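Side-chain contact in alpha-acetolactate decarboxylase (Bacillus subtilis subsp. subtilis str. 168, PDB 5XNE), which decarboxylates acetolactate to acetoin, which the cell can excrete: residues Glu138-Lys141 against Thr142-Ile145. Numbering follows the deposited sequence.
Sequences EAVK and TQPI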
ATOM      1  N   GLU B 138      -2.573   4.282  23.902  1.00 20.38           N
ATOM      2  CA  GLU B 138      -2.579   4.029  25.341  1.00 20.19           C
ATOM      3  C   GLU B 138      -1.434   3.123  25.752  1.00 20.17           C
ATOM      4  O   GLU B 138      -0.816   3.322  26.799  1.00 21.53           O
ATOM      5  CB  GLU B 138      -3.913   3.409  25.779  1.00 21.14           C
ATOM      6  CG  GLU B 138      -5.124   4.258  25.436  1.00 27.52           C
ATOM      7  CD  GLU B 138      -5.014   5.689  25.949  1.00 33.74           C
ATOM      8  OE1 GLU B 138      -4.428   5.900  27.037  1.00 32.85           O
ATOM      9  OE2 GLU B 138      -5.517   6.605  25.258  1.00 35.25           O
ATOM     10  N   ALA B 139      -1.151   2.120  24.925  1.00 18.24           N
ATOM     11  CA  ALA B 139      -0.155   1.118  25.266  1.00 17.53           C
ATOM     12  C   ALA B 139       1.260   1.702  25.373  1.00 20.03           C
ATOM     13  O   ALA B 139       2.074   1.205  26.154  1.00 23.24           O
ATOM     14  CB  ALA B 139      -0.178  -0.023  24.242  1.00 18.14           C
ATOM     15  N   VAL B 140       1.560   2.750  24.606  1.00 17.77           N
ATOM     16  CA  VAL B 140       2.926   3.283  24.602  1.00 20.88           C
ATOM     17  C   VAL B 140       3.180   4.315  25.694  1.00 22.34           C
ATOM     18  O   VAL B 140       4.326   4.679  25.938  1.00 22.74           O
ATOM     19  CB  VAL B 140       3.295   3.931  23.252  1.00 18.98           C
ATOM     20  CG1 VAL B 140       3.296   2.886  22.131  1.00 20.43           C
ATOM     21  CG2 VAL B 140       2.367   5.089  22.936  1.00 22.02           C
ATOM     22  N   LYS B 141       2.126   4.780  26.353  1.00 20.11           N
ATOM     23  CA  LYS B 141       2.287   5.812  27.377  1.00 25.55           C
ATOM     24  C   LYS B 141       3.252   5.409  28.501  1.00 26.28           C
ATOM     25  O   LYS B 141       3.892   6.270  29.097  1.00 28.09           O
ATOM     26  CB  LYS B 141       0.927   6.189  27.963  1.00 24.11           C
ATOM     27  CG  LYS B 141       0.080   7.010  27.005  1.00 24.39           C
ATOM     28  CD  LYS B 141      -1.282   7.351  27.592  1.00 31.50           C
ATOM     29  CE  LYS B 141      -2.072   8.246  26.650  1.00 33.06           C
ATOM     30  NZ  LYS B 141      -3.494   8.373  27.078  1.00 37.45           N
ATOM     31  N   THR B 142       3.379   4.114  28.776  1.00 21.97           N
ATOM     32  CA  THR B 142       4.296   3.650  29.815  1.00 26.22           C
ATOM     33  C   THR B 142       5.477   2.853  29.264  1.00 26.59           C
ATOM     34  O   THR B 142       6.037   2.005  29.961  1.00 26.75           O
ATOM     35  CB  THR B 142       3.575   2.772  30.851  1.00 31.19           C
ATOM     36  OG1 THR B 142       3.006   1.632  30.194  1.00 32.08           O
ATOM     37  CG2 THR B 142       2.478   3.564  31.555  1.00 27.70           C
ATOM     38  N   GLN B 143       5.851   3.118  28.017  1.00 23.78           N
ATOM     39  CA  GLN B 143       6.987   2.433  27.411  1.00 24.06           C
ATOM     40  C   GLN B 143       8.300   2.868  28.068  1.00 21.09           C
ATOM     41  O   GLN B 143       8.472   4.035  28.428  1.00 23.12           O
ATOM     42  CB  GLN B 143       7.033   2.700  25.901  1.00 21.89           C
ATOM     43  CG  GLN B 143       7.484   4.111  25.534  1.00 23.06           C
ATOM     44  CD  GLN B 143       6.967   4.581  24.185  1.00 21.19           C
ATOM     45  OE1 GLN B 143       6.716   3.777  23.284  1.00 23.28           O
ATOM     46  NE2 GLN B 143       6.798   5.892  24.043  1.00 21.41           N
ATOM     47  N   PRO B 144       9.221   1.917  28.251  1.00 20.92           N
ATOM     48  CA  PRO B 144      10.579   2.259  28.677  1.00 20.39           C
ATOM     49  C   PRO B 144      11.267   3.077  27.601  1.00 21.32           C
ATOM     50  O   PRO B 144      11.169   2.742  26.415  1.00 21.50           O
ATOM     51  CB  PRO B 144      11.251   0.896  28.851  1.00 22.64           C
ATOM     52  CG  PRO B 144      10.125  -0.039  29.056  1.00 28.19           C
ATOM     53  CD  PRO B 144       9.019   0.464  28.196  1.00 23.53           C
ATOM     54  N   ILE B 145      11.927   4.150  28.010  1.00 22.29           N
ATOM     55  CA  ILE B 145      12.707   4.973  27.099  1.00 20.43           C
ATOM     56  C   ILE B 145      14.160   4.912  27.527  1.00 21.55           C
ATOM     57  O   ILE B 145      14.475   5.045  28.710  1.00 26.50           O
ATOM     58  CB  ILE B 145      12.208   6.428  27.077  1.00 21.77           C
ATOM     59  CG1 ILE B 145      10.739   6.472  26.649  1.00 28.29           C
ATOM     60  CG2 ILE B 145      13.063   7.282  26.143  1.00 26.58           C
ATOM     61  CD1 ILE B 145      10.170   7.881  26.536  1.00 34.07           C
TER
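The side-chain amide of Gln143 turns one face to Val140. Val140 O sits almost directly above its carbon, 3.2 Å from Gln143 CD. Val140 CB lies over the same face, towards the oxygen, 3.4 Å from Gln143 OE1. Since Val140 O is above the amide and not in its plane, Gln143 NE2 does not hydrogen-bond to it. Gln143 OE1 accepts a bond from Arg124 NH1 of strand 117-124. The other flat group is the carboxylate of Glu138. Lys141 NZ meets it on the syn side, 2.6 Å from Glu138 OE1 and 24° out of plane, in an exposed salt bridge.

The backbone of Val140-Gln143 forms a type I beta turn, which leads from helix 136-139 towards strand 145-149. Gln143 N closes it with a fairly straight bond to Val140 O, 3.0 Å long. Gln143 CG stands between its own N and carbonyl carbon (chi1 73°), which folds the side chain back beside Val140. Without the Gln143 amide, as with an alanine here, Arg124 NH1 would probably lose this acceptor and Val140 CB its cover, while the backbone turn could remain. The Gln143 side chain is about 9 Å from the zinc ion bound by His173, His175 and His186.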